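Side-chain contacts in competence damage-inducible protein A (Klebsiella pneumoniae subsp. pneumoniae MGH 78578, PDB 5V01), which is of unknown function but belongs to the CinA family, some relatives of which are nicotinamide mononucleotide deamidases: residues A[78-83]-A[92-97]; A[36-41]-A[68-73]; A[87-92]-A[139-144]; A[113-118]-A[151-156]; A[21-26]-A[55-60]. All coordinates share one frame; numbering follows the deposited sequence. Where two conformers were deposited one is given.

Contact 1: A[78-83]-A[92-97]; sequences AETLAV and VQEMSS
Thr80 OG1 donates to Glu94 OE2 at 2.6 Å, a short bond between two helical segments. Their nearest CA atoms, Thr80 CA and Glu94 CA, are 8.7 Å apart. The hydroxyl meets the carboxylate oxygen on its syn side, 32° out of the carboxylate plane. The two side chains reach for each other from opposite directions. Thr80 turns its hydroxyl beside its own backbone N (chi1 -62°), which sends OG1 to Glu94 while the methyl CG2 of Thr80 lies along the same carboxylate, 3.6 Å from Glu94 OE2. Glu94 spans most of the gap with an extended chain, so CB and CG act as a spacer and the charged end does the work. Its other oxygen, OE1, accepts from the backbone N of Arg77, just ahead of helix 78-84. With both oxygens engaged, the carboxylate is fixed in rotation, and its place beside the start of that helix would probably favour its negative charge. Behind the acidic residue, Gln93 O takes Ser96 OG at 2.8 Å as well as the backbone N of Ser97 at 3.0 Å, so that carbonyl serves two donors within one turn. Between the two segments the contact is polar; a turn away, Thr80 on Ala90 and Leu81 on Cys91 supply apolar packing. Val76, in the loop before helix 78-84, fills in against Glu94 and Met95, and Leu81 leans on Arg71 of helix 67-74. On its inner side helix 89-103 rests on the sheet, where Val92, Met95 and Ser96 meet strand 107-113.

Contact 2: A[36-41]-A[68-73]; sequences AESCTG and EAKRNV
Ser38 holds OG anti to its own backbone N (chi1 -177°), while Lys70 runs extended from helix 67-74 and bends only at its last torsion (chi4 74°), so that NZ arrives 2.9 Å from Ser38 OG. The lysine comes end-on, with Lys70 CE 3.8 Å from Ser38 CB. NZ donates to Thr64 O and, weakly, to Ser66 O, and Ser38 OG has a weak bond to the same Thr64 carbonyl, so serine and lysine gather round the end of strand 58-64. Ser38 stands where strand 33-37 gives way to a type I turn, closed by Gly41 N to Ser38 O at 2.9 Å. This strand, turn and helix 43-50 begin a beta-alpha-beta crossover to strand 58-64, and the Glu-Ser-Cys-Thr-Gly run from strand into turn resembles the one seen in CinA-family relatives; a buried Ser-Lys pair is consistent with the polar pocket of deamidase relatives, though no role is established here. Glu37, on the side of the strand away from Lys70, receives Thr40 OG1 on the anti lone pair of OE1 at 2.7 Å. Its carboxylate also accepts from Leu44 N and Ala45 N at the start of helix 43-50. Farther along helix 67-74, Val73 packs on Thr60 of the second subunit.

Contact 3: A[87-92]-A[139-144]; sequences VSEACV and TETKRM
Thr141 OG1 donates to Glu89 OE2 at 2.6 Å, and round this bond the contact is tight. The glutamate reaches out with CG anti to its backbone N (chi1 -173°) and meets the threonine at about a right angle. OE2 is approached on its anti side, 18° out of the carboxylate plane. The methyl of Thr141 adds an apolar touch, its CG2 lying 3.8 Å from Glu89 CG. Deeper in the interface the fit is looser: Val92 CG2 only reaches Thr141 CG2 at 4.3 Å, one turn along the helix from Glu89. The outward side is looser still. Lys142 and Glu140 project from the strand away from the helix and are exposed; Lys142 NZ makes a weak 3.3 Å bond to Arg143 O, whereas Glu140 reaches Lys168 of helix 150-169 in a salt bridge. Trp130 of strand 128-135 touches both Glu89 and Val92. The helix start is fixed separately by Ser88, whose OG accepts from Cys91 N at 3.1 Å, with an N-H...O angle of 156°. Glu89 therefore sits in the first turn, where a negative charge probably interacts well with the helix dipole. This is a serine N-cap combined with helix-on-sheet packing of an alpha/beta fold: helix 89-103 covers the hairpin of strands 128-135 and 138-145 and is bonded to its outermost strand.

Contact 4: A[113-118]-A[151-156]; sequences GYAGPE and ETVVAK
Ala115 CB lies against the methyl CG2 of Val154 at 3.9 Å, and with Val153 CG1 at 4.3 Å it rests on two successive residues of helix 150-169. Val153 does more of the covering. With CG1 anti to its backbone N (chi1 170°), it spreads both branches across the loop backbone: CG1 comes 3.9 Å from Ala115 CA, while CG2 sits beside the carbonyl, 3.6 Å from Ala115 O. Val154 is turned more to the flank of the interface and offers one methyl. The backbones can come close because the loop presents a small residue, Ala115 CA and Val153 CA being 5.6 Å apart. Just beyond, Gly116 adopts phi 115°, and a cis peptide bond leads into Pro117, so the chain bends sharply after strand 107-113 and leaves the helix. Tyr114 points the opposite way from Ala115, and its ring packs on Ser85 and Val87 near the start of helix 89-103. On the helix, Thr152 OG1 bonds Asp149 OD1, and Lys156 NZ reaches back to Ala147 O ahead of the helix. A bound sodium ion lies about 8 Å from the Ala115 side chain. Between loop and helix the chemistry is methyl against methyl and methyl against carbonyl, which implies a seat set by shape and close approach, while directional backbone bonds tie the loop elsewhere, from Tyr114 to Gly127 and Thr128.

Contact 5: A[21-26]-A[55-60]; sequences EVARAL and AAFYDT
Phe57 turns the face of its ring to Ala23 of helix 15-29, whose CA stands 4.2 Å from the ring centroid and 14° off the ring normal, a CH-pi contact with the backbone carbon itself. The methyl of Ala23 lies toward one side of the ring, with CB 3.5 Å from Phe57 CE2 and 3.8 Å from Phe57 CZ. Leu26, one turn further on, crosses Phe57 at about a right angle and comes in obliquely on the same side of the ring plane as Ala23, near the opposite rim, its CD1 3.6 Å from Phe57 CD1. Its CB also closes on the root of the aromatic side chain, Leu26 CB lying 3.8 Å from Phe57 CB. Phe57 holds CG between its backbone N and carbonyl carbon (chi1 65°), which stands the ring up against the helix. The packing lies at the edge of the alpha/beta sheet, where Phe57 lies close to strand 58-64, an outermost strand within the chain that is parallel to strand 33-37 beside it. Leu48 of helix 43-50 and Ile27 of helix 15-29 also touch the ring, and Leu26 leans on Leu169 of helix 150-169. Beyond the ring the chain turns polar: Thr60 OG1 donates to Asp59 OD1 at 2.9 Å. Asp59 OD2 forms a salt bridge to Arg32, and the Asp59 backbone hydrogen-bonds to the second subunit, which also packs on Thr60.

How the contacts relate
From the N terminus, contact 5 opens on helix 15-29 and closes at strand 58-64; contact 2 opens between those ends, at strand 33-37, and closes on helix 67-74, so the two cross. Both reach neighbouring strands of the sheet and touch the second subunit. Contact 1 follows in series, a short loop between helices 78-84 and 89-103. Contact 3 crosses it, sharing Val92, and runs on to strand 138-145. Contact 4 opens after strand 107-113 and closes on helix 150-169, crossing contact 3. Contact 2 touches contacts 1, 3 and 4: Lys70 packs on Met95 and Cys91, and Cys39 and Thr40 on Val154.

Contact 1: A[78-83]-A[92-97]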
# COMPACT_ATOMS: atom_id res chain seq x y z
N ALA A 78 -20.04 -7.10 6.96
CA ALA A 78 -20.44 -6.08 7.94
C ALA A 78 -20.63 -6.72 9.33
O ALA A 78 -20.23 -6.15 10.35
CB ALA A 78 -21.72 -5.38 7.50
N GLU A 79 -21.25 -7.90 9.33
CA GLU A 79 -21.51 -8.67 10.53
C GLU A 79 -20.22 -9.01 11.29
O GLU A 79 -20.18 -8.95 12.52
CB GLU A 79 -22.27 -9.93 10.11
CG GLU A 79 -23.62 -9.62 9.46
CD GLU A 79 -23.58 -8.93 8.09
OE1 GLU A 79 -22.67 -9.21 7.22
OE2 GLU A 79 -24.52 -8.09 7.90
N THR A 80 -19.18 -9.36 10.55
CA THR A 80 -17.88 -9.68 11.15
C THR A 80 -17.29 -8.47 11.87
O THR A 80 -16.81 -8.55 13.00
CB THR A 80 -16.91 -10.21 10.09
OG1 THR A 80 -17.46 -11.41 9.54
CG2 THR A 80 -15.54 -10.47 10.69
N LEU A 81 -17.35 -7.33 11.19
CA LEU A 81 -16.85 -6.11 11.79
C LEU A 81 -17.69 -5.67 12.98
O LEU A 81 -17.13 -5.24 13.99
CB LEU A 81 -16.77 -5.00 10.75
CG LEU A 81 -15.70 -5.26 9.69
CD1 LEU A 81 -15.97 -4.47 8.42
CD2 LEU A 81 -14.29 -4.98 10.19
N ALA A 82 -19.02 -5.83 12.89
CA ALA A 82 -19.89 -5.43 14.01
C ALA A 82 -19.62 -6.24 15.29
O ALA A 82 -19.50 -5.67 16.38
CB ALA A 82 -21.35 -5.56 13.61
N VAL A 83 -19.47 -7.57 15.14
CA VAL A 83 -19.30 -8.48 16.27
C VAL A 83 -17.87 -8.48 16.80
O VAL A 83 -17.66 -8.40 18.02
CB VAL A 83 -19.73 -9.93 15.90
CG1 VAL A 83 -19.40 -10.93 17.00
CG2 VAL A 83 -21.24 -9.99 15.61
N VAL A 92 -8.97 -10.31 10.06
CA VAL A 92 -7.77 -10.58 9.27
C VAL A 92 -7.95 -11.83 8.40
O VAL A 92 -7.43 -11.89 7.29
CB VAL A 92 -6.43 -10.61 10.08
CG1 VAL A 92 -6.06 -9.22 10.56
CG2 VAL A 92 -6.42 -11.65 11.19
N GLN A 93 -8.70 -12.83 8.89
CA GLN A 93 -9.03 -13.98 8.02
C GLN A 93 -9.76 -13.51 6.76
O GLN A 93 -9.37 -13.87 5.65
CB GLN A 93 -9.89 -15.01 8.75
CG GLN A 93 -9.14 -15.79 9.79
CD GLN A 93 -10.03 -16.60 10.70
OE1 GLN A 93 -11.18 -16.23 10.97
NE2 GLN A 93 -9.50 -17.70 11.20
N GLU A 94 -10.80 -12.70 6.94
CA GLU A 94 -11.58 -12.26 5.79
C GLU A 94 -10.79 -11.31 4.88
O GLU A 94 -10.93 -11.36 3.65
CB GLU A 94 -12.91 -11.64 6.23
CG GLU A 94 -13.86 -12.68 6.82
CD GLU A 94 -15.21 -12.11 7.18
OE1 GLU A 94 -15.54 -11.02 6.74
OE2 GLU A 94 -15.99 -12.77 7.91
N MET A 95 -9.97 -10.45 5.48
CA MET A 95 -9.09 -9.57 4.67
C MET A 95 -8.16 -10.41 3.80
O MET A 95 -7.99 -10.12 2.61
CB MET A 95 -8.24 -8.66 5.57
CG MET A 95 -8.98 -7.54 6.21
SD MET A 95 -8.00 -6.58 7.38
CE MET A 95 -6.88 -5.73 6.28
N SER A 96 -7.56 -11.45 4.39
CA SER A 96 -6.60 -12.28 3.67
C SER A 96 -7.28 -13.01 2.52
O SER A 96 -6.75 -13.10 1.44
CB SER A 96 -5.85 -13.24 4.61
OG SER A 96 -6.64 -14.34 5.01
N SER A 97 -8.49 -13.53 2.78
CA SER A 97 -9.24 -14.20 1.72
C SER A 97 -9.61 -13.24 0.59
O SER A 97 -9.51 -13.61 -0.60
CB SER A 97 -10.50 -14.85 2.28
OG SER A 97 -10.17 -15.84 3.21

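Contact 2: A[36-41]-A[68-73]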
# COMPACT_ATOMS: atom_id res chain seq x y z
N ALA A 36 -2.71 -7.09 2.35
CA ALA A 36 -3.81 -6.19 2.73
C ALA A 36 -3.46 -5.61 4.10
O ALA A 36 -3.21 -6.35 5.05
CB ALA A 36 -5.15 -6.91 2.79
N GLU A 37 -3.45 -4.29 4.20
CA GLU A 37 -3.03 -3.58 5.39
C GLU A 37 -4.06 -2.58 5.84
O GLU A 37 -4.85 -2.08 5.04
CB GLU A 37 -1.74 -2.79 5.06
CG GLU A 37 -0.55 -3.65 4.71
CD GLU A 37 0.65 -2.80 4.33
OE1 GLU A 37 1.24 -2.15 5.23
OE2 GLU A 37 1.00 -2.81 3.14
N SER A 38 -4.02 -2.27 7.12
CA SER A 38 -4.80 -1.19 7.69
C SER A 38 -3.82 -0.27 8.45
O SER A 38 -3.22 0.61 7.84
CB SER A 38 -5.94 -1.78 8.50
OG SER A 38 -6.78 -0.79 9.04
N CYS A 39 -3.58 -0.55 9.73
CA CYS A 39 -2.72 0.29 10.56
C CYS A 39 -1.29 0.45 10.04
O CYS A 39 -0.67 1.49 10.24
CB CYS A 39 -2.65 -0.23 12.01
SG CYS A 39 -1.93 -1.87 12.24
N THR A 40 -0.76 -0.58 9.37
CA THR A 40 0.60 -0.48 8.85
C THR A 40 0.71 0.40 7.59
O THR A 40 1.82 0.70 7.15
CB THR A 40 1.27 -1.86 8.62
OG1 THR A 40 0.50 -2.66 7.73
CG2 THR A 40 1.49 -2.61 9.93
N GLY A 41 -0.43 0.78 7.01
CA GLY A 41 -0.47 1.96 6.14
C GLY A 41 0.09 1.83 4.74
O GLY A 41 0.14 2.83 4.04
N GLU A 68 -15.33 0.62 6.42
CA GLU A 68 -15.97 0.72 5.13
C GLU A 68 -15.04 0.32 3.97
O GLU A 68 -15.47 -0.34 3.02
CB GLU A 68 -16.53 2.14 4.93
CG GLU A 68 -17.21 2.30 3.60
CD GLU A 68 -17.83 3.67 3.41
OE1 GLU A 68 -17.70 4.57 4.27
OE2 GLU A 68 -18.46 3.85 2.35
N ALA A 69 -13.76 0.71 4.06
CA ALA A 69 -12.81 0.31 3.01
C ALA A 69 -12.63 -1.22 2.99
O ALA A 69 -12.48 -1.82 1.92
CB ALA A 69 -11.48 1.02 3.18
N LYS A 70 -12.63 -1.83 4.19
CA LYS A 70 -12.52 -3.28 4.25
C LYS A 70 -13.74 -3.99 3.58
O LYS A 70 -13.56 -4.98 2.84
CB LYS A 70 -12.34 -3.72 5.71
CG LYS A 70 -10.97 -3.33 6.27
CD LYS A 70 -10.84 -3.65 7.76
CE LYS A 70 -9.51 -3.20 8.29
NZ LYS A 70 -9.43 -1.73 8.46
N ARG A 71 -14.94 -3.44 3.82
CA ARG A 71 -16.16 -3.99 3.18
C ARG A 71 -16.07 -3.79 1.66
O ARG A 71 -16.29 -4.71 0.87
CB ARG A 71 -17.43 -3.32 3.76
CG ARG A 71 -17.62 -3.55 5.26
CD ARG A 71 -19.02 -3.22 5.73
NE ARG A 71 -19.39 -1.85 5.39
CZ ARG A 71 -19.25 -0.77 6.15
NH1 ARG A 71 -18.71 -0.83 7.37
NH2 ARG A 71 -19.60 0.42 5.64
N ASN A 72 -15.72 -2.57 1.26
CA ASN A 72 -15.76 -2.18 -0.16
C ASN A 72 -14.71 -2.93 -1.01
O ASN A 72 -15.00 -3.50 -2.04
CB ASN A 72 -15.55 -0.65 -0.25
CG ASN A 72 -15.58 -0.13 -1.66
OD1 ASN A 72 -16.39 -0.58 -2.47
ND2 ASN A 72 -14.69 0.83 -1.97
N VAL A 73 -13.47 -2.91 -0.53
CA VAL A 73 -12.36 -3.41 -1.32
C VAL A 73 -12.15 -4.92 -1.16
O VAL A 73 -11.76 -5.60 -2.10
CB VAL A 73 -11.06 -2.65 -0.94
CG1 VAL A 73 -9.87 -3.18 -1.73
CG2 VAL A 73 -11.25 -1.16 -1.18

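Contact 3: A[87-92]-A[139-144]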
# COMPACT_ATOMS: atom_id res chain seq x y z
N VAL A 87 -10.02 -5.18 14.37
CA VAL A 87 -8.81 -5.72 15.01
C VAL A 87 -9.22 -7.01 15.68
O VAL A 87 -9.59 -7.05 16.85
CB VAL A 87 -8.17 -4.70 15.96
CG1 VAL A 87 -6.94 -5.30 16.66
CG2 VAL A 87 -7.76 -3.46 15.20
N SER A 88 -9.18 -8.07 14.88
CA SER A 88 -9.67 -9.37 15.29
C SER A 88 -9.16 -10.45 14.36
O SER A 88 -8.81 -10.20 13.19
CB SER A 88 -11.21 -9.39 15.30
OG SER A 88 -11.74 -9.28 13.98
N GLU A 89 -9.13 -11.66 14.88
CA GLU A 89 -8.86 -12.83 14.07
C GLU A 89 -9.81 -12.94 12.87
O GLU A 89 -9.38 -13.17 11.75
CB GLU A 89 -8.96 -14.10 14.92
CG GLU A 89 -8.53 -15.34 14.17
CD GLU A 89 -8.53 -16.60 14.99
OE1 GLU A 89 -9.48 -16.81 15.75
OE2 GLU A 89 -7.61 -17.41 14.82
N ALA A 90 -11.12 -12.78 13.10
CA ALA A 90 -12.09 -12.95 12.02
C ALA A 90 -11.89 -11.94 10.90
O ALA A 90 -11.98 -12.28 9.72
CB ALA A 90 -13.50 -12.86 12.56
N CYS A 91 -11.57 -10.71 11.27
CA CYS A 91 -11.34 -9.69 10.24
C CYS A 91 -10.10 -9.99 9.42
O CYS A 91 -10.16 -9.93 8.19
CB CYS A 91 -11.21 -8.32 10.85
SG CYS A 91 -10.97 -7.04 9.58
N VAL A 92 -8.97 -10.31 10.06
CA VAL A 92 -7.77 -10.58 9.27
C VAL A 92 -7.95 -11.83 8.40
O VAL A 92 -7.43 -11.89 7.29
CB VAL A 92 -6.43 -10.61 10.08
CG1 VAL A 92 -6.06 -9.22 10.56
CG2 VAL A 92 -6.42 -11.65 11.19
N THR A 139 -5.08 -20.81 6.23
CA THR A 139 -4.83 -19.56 6.98
C THR A 139 -4.47 -19.80 8.44
O THR A 139 -5.17 -20.53 9.15
CB THR A 139 -6.05 -18.59 6.94
OG1 THR A 139 -6.37 -18.32 5.58
CG2 THR A 139 -5.74 -17.24 7.63
N GLU A 140 -3.36 -19.22 8.85
CA GLU A 140 -2.95 -19.17 10.24
C GLU A 140 -2.99 -17.73 10.70
O GLU A 140 -2.71 -16.81 9.90
CB GLU A 140 -1.52 -19.69 10.39
CG GLU A 140 -1.36 -21.17 10.16
CD GLU A 140 0.04 -21.60 9.73
OE1 GLU A 140 1.02 -20.81 9.78
OE2 GLU A 140 0.17 -22.78 9.33
N THR A 141 -3.30 -17.52 11.97
CA THR A 141 -3.37 -16.19 12.53
C THR A 141 -2.54 -16.07 13.79
O THR A 141 -2.23 -17.07 14.44
CB THR A 141 -4.82 -15.81 12.87
OG1 THR A 141 -5.30 -16.70 13.90
CG2 THR A 141 -5.69 -15.86 11.63
N LYS A 142 -2.22 -14.84 14.16
CA LYS A 142 -1.46 -14.55 15.36
C LYS A 142 -1.76 -13.16 15.86
O LYS A 142 -1.77 -12.22 15.07
CB LYS A 142 0.05 -14.66 15.09
CG LYS A 142 0.97 -14.34 16.26
CD LYS A 142 1.12 -15.55 17.16
CE LYS A 142 2.28 -15.39 18.12
NZ LYS A 142 1.84 -14.83 19.42
N ARG A 143 -1.99 -13.04 17.17
CA ARG A 143 -2.12 -11.76 17.85
C ARG A 143 -0.81 -11.42 18.54
O ARG A 143 -0.27 -12.26 19.27
CB ARG A 143 -3.24 -11.83 18.89
CG ARG A 143 -3.46 -10.55 19.68
CD ARG A 143 -4.52 -10.76 20.76
NE ARG A 143 -4.84 -9.53 21.48
CZ ARG A 143 -4.10 -9.01 22.46
NH1 ARG A 143 -2.99 -9.62 22.84
NH2 ARG A 143 -4.48 -7.87 23.06
N MET A 144 -0.32 -10.21 18.30
CA MET A 144 0.91 -9.70 18.95
C MET A 144 0.58 -8.41 19.69
O MET A 144 -0.39 -7.73 19.35
CB MET A 144 2.00 -9.42 17.91
CG MET A 144 2.50 -10.64 17.15
SD MET A 144 3.38 -11.78 18.22
CE MET A 144 4.93 -10.92 18.50

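Contact 4: A[113-118]-A[151-156]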
# COMPACT_ATOMS: atom_id res chain seq x y z
N GLY A 113 -4.47 -3.76 13.24
CA GLY A 113 -4.15 -3.49 14.62
C GLY A 113 -4.42 -2.07 15.03
O GLY A 113 -4.96 -1.26 14.26
N TYR A 114 -4.08 -1.79 16.29
CA TYR A 114 -4.08 -0.45 16.85
C TYR A 114 -2.62 -0.06 17.05
O TYR A 114 -1.97 -0.55 17.97
CB TYR A 114 -4.83 -0.39 18.20
CG TYR A 114 -6.28 -0.76 18.09
CD1 TYR A 114 -7.19 0.08 17.42
CD2 TYR A 114 -6.75 -1.96 18.63
CE1 TYR A 114 -8.52 -0.28 17.31
CE2 TYR A 114 -8.09 -2.32 18.52
CZ TYR A 114 -8.96 -1.48 17.85
OH TYR A 114 -10.28 -1.83 17.73
N ALA A 115 -2.10 0.78 16.16
CA ALA A 115 -0.70 1.20 16.24
C ALA A 115 -0.48 2.22 17.33
O ALA A 115 0.59 2.28 17.91
CB ALA A 115 -0.22 1.73 14.90
N GLY A 116 -1.51 3.03 17.62
CA GLY A 116 -1.48 3.99 18.72
C GLY A 116 -1.56 5.44 18.25
O GLY A 116 -1.59 5.70 17.03
N PRO A 117 -1.60 6.39 19.19
CA PRO A 117 -1.50 6.14 20.64
C PRO A 117 -2.73 5.51 21.30
O PRO A 117 -2.60 4.89 22.35
CB PRO A 117 -1.28 7.55 21.21
CG PRO A 117 -1.95 8.45 20.24
CD PRO A 117 -1.74 7.83 18.89
N GLU A 118 -3.90 5.67 20.68
CA GLU A 118 -5.15 5.17 21.25
C GLU A 118 -5.38 3.69 20.93
O GLU A 118 -4.93 3.18 19.89
CB GLU A 118 -6.36 6.03 20.81
CG GLU A 118 -6.90 5.82 19.40
CD GLU A 118 -6.21 6.66 18.34
OE1 GLU A 118 -4.99 6.93 18.48
OE2 GLU A 118 -6.87 7.05 17.36
N GLU A 151 4.74 4.82 15.11
CA GLU A 151 5.76 4.57 14.09
C GLU A 151 6.53 3.29 14.38
O GLU A 151 6.77 2.49 13.49
CB GLU A 151 6.74 5.76 13.99
CG GLU A 151 7.84 5.61 12.95
CD GLU A 151 8.78 6.82 12.91
OE1 GLU A 151 8.53 7.82 13.62
OE2 GLU A 151 9.77 6.76 12.15
N THR A 152 6.89 3.10 15.65
CA THR A 152 7.61 1.91 16.11
C THR A 152 6.77 0.63 15.99
O THR A 152 7.25 -0.41 15.49
CB THR A 152 8.11 2.12 17.57
OG1 THR A 152 9.04 3.20 17.58
CG2 THR A 152 8.75 0.88 18.12
N VAL A 153 5.52 0.70 16.44
CA VAL A 153 4.61 -0.44 16.33
C VAL A 153 4.48 -0.85 14.85
O VAL A 153 4.54 -2.04 14.52
CB VAL A 153 3.21 -0.18 16.97
CG1 VAL A 153 2.23 -1.29 16.63
CG2 VAL A 153 3.32 -0.03 18.48
N VAL A 154 4.28 0.13 13.97
CA VAL A 154 4.16 -0.19 12.55
C VAL A 154 5.40 -0.91 12.03
O VAL A 154 5.30 -1.92 11.33
CB VAL A 154 3.82 1.09 11.74
CG1 VAL A 154 4.00 0.88 10.25
CG2 VAL A 154 2.40 1.58 12.05
N ALA A 155 6.58 -0.39 12.34
CA ALA A 155 7.83 -0.98 11.83
C ALA A 155 7.99 -2.41 12.38
O ALA A 155 8.36 -3.32 11.66
CB ALA A 155 9.03 -0.11 12.20
N LYS A 156 7.69 -2.58 13.67
CA LYS A 156 7.76 -3.92 14.28
C LYS A 156 6.79 -4.90 13.64
O LYS A 156 7.10 -6.08 13.45
CB LYS A 156 7.49 -3.84 15.77
CG LYS A 156 8.64 -3.23 16.57
CD LYS A 156 8.25 -3.06 18.03
CE LYS A 156 9.43 -2.62 18.88
NZ LYS A 156 9.03 -2.42 20.29

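Contact 5: A[21-26]-A[55-60]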
# COMPACT_ATOMS: atom_id res chain seq x y z
N GLU A 21 15.27 -12.51 1.60
CA GLU A 21 15.10 -13.93 1.84
C GLU A 21 13.73 -14.39 1.35
O GLU A 21 13.58 -15.46 0.73
CB GLU A 21 15.29 -14.20 3.33
CG GLU A 21 15.25 -15.64 3.74
CD GLU A 21 15.52 -15.83 5.22
OE1 GLU A 21 15.83 -14.85 5.94
OE2 GLU A 21 15.37 -16.97 5.67
N VAL A 22 12.71 -13.57 1.62
CA VAL A 22 11.35 -13.87 1.17
C VAL A 22 11.26 -13.93 -0.36
O VAL A 22 10.71 -14.86 -0.93
CB VAL A 22 10.34 -12.84 1.72
CG1 VAL A 22 9.00 -12.84 0.97
CG2 VAL A 22 10.13 -13.09 3.21
N ALA A 23 11.83 -12.93 -1.02
CA ALA A 23 11.84 -12.91 -2.48
C ALA A 23 12.46 -14.17 -3.08
O ALA A 23 11.90 -14.78 -3.99
CB ALA A 23 12.57 -11.69 -2.97
N ARG A 24 13.63 -14.57 -2.57
CA ARG A 24 14.30 -15.74 -3.10
C ARG A 24 13.46 -17.01 -2.95
O ARG A 24 13.39 -17.82 -3.87
CB ARG A 24 15.66 -15.93 -2.44
CG ARG A 24 16.82 -15.58 -3.34
CD ARG A 24 18.13 -15.63 -2.57
NE ARG A 24 18.16 -14.59 -1.55
CZ ARG A 24 18.33 -14.83 -0.25
NH1 ARG A 24 18.50 -16.07 0.19
NH2 ARG A 24 18.33 -13.81 0.59
N ALA A 25 12.83 -17.16 -1.79
CA ALA A 25 12.03 -18.35 -1.52
C ALA A 25 10.78 -18.38 -2.38
O ALA A 25 10.42 -19.43 -2.92
CB ALA A 25 11.68 -18.40 -0.05
N LEU A 26 10.11 -17.23 -2.54
CA LEU A 26 8.96 -17.16 -3.43
C LEU A 26 9.33 -17.46 -4.87
O LEU A 26 8.66 -18.25 -5.53
CB LEU A 26 8.28 -15.79 -3.34
CG LEU A 26 7.56 -15.49 -2.03
CD1 LEU A 26 7.23 -13.99 -2.00
CD2 LEU A 26 6.30 -16.32 -1.85
N ALA A 55 8.52 -7.59 -9.17
CA ALA A 55 7.55 -8.11 -10.12
C ALA A 55 7.63 -9.63 -10.29
O ALA A 55 6.67 -10.24 -10.74
CB ALA A 55 7.73 -7.43 -11.46
N ALA A 56 8.77 -10.22 -9.93
CA ALA A 56 8.94 -11.66 -9.99
C ALA A 56 8.13 -12.42 -8.92
O ALA A 56 7.99 -13.65 -9.01
CB ALA A 56 10.41 -12.02 -9.88
N PHE A 57 7.63 -11.71 -7.91
CA PHE A 57 6.88 -12.37 -6.82
C PHE A 57 5.69 -11.62 -6.23
O PHE A 57 5.00 -12.15 -5.39
CB PHE A 57 7.82 -12.77 -5.68
CG PHE A 57 8.45 -11.60 -4.98
CD1 PHE A 57 7.83 -10.97 -3.91
CD2 PHE A 57 9.65 -11.06 -5.46
CE1 PHE A 57 8.42 -9.87 -3.30
CE2 PHE A 57 10.23 -9.98 -4.85
CZ PHE A 57 9.61 -9.37 -3.79
N TYR A 58 5.45 -10.38 -6.66
CA TYR A 58 4.45 -9.52 -6.01
C TYR A 58 3.94 -8.51 -6.99
O TYR A 58 4.73 -7.89 -7.72
CB TYR A 58 5.10 -8.77 -4.84
CG TYR A 58 4.19 -7.81 -4.07
CD1 TYR A 58 4.08 -6.48 -4.42
CD2 TYR A 58 3.49 -8.25 -2.98
CE1 TYR A 58 3.27 -5.62 -3.70
CE2 TYR A 58 2.69 -7.42 -2.25
CZ TYR A 58 2.56 -6.10 -2.61
OH TYR A 58 1.78 -5.25 -1.86
N ASP A 59 2.64 -8.31 -7.01
CA ASP A 59 2.16 -7.15 -7.75
C ASP A 59 0.98 -6.40 -7.21
O ASP A 59 0.77 -5.32 -7.71
CB ASP A 59 1.95 -7.50 -9.21
CG ASP A 59 0.97 -8.62 -9.39
OD1 ASP A 59 -0.08 -8.56 -8.77
OD2 ASP A 59 1.27 -9.55 -10.17
N THR A 60 0.28 -6.90 -6.19
CA THR A 60 -0.89 -6.22 -5.66
C THR A 60 -0.86 -6.08 -4.14
O THR A 60 -0.69 -7.07 -3.43
CB THR A 60 -2.16 -6.97 -6.08
OG1 THR A 60 -2.23 -7.03 -7.51
CG2 THR A 60 -3.44 -6.31 -5.55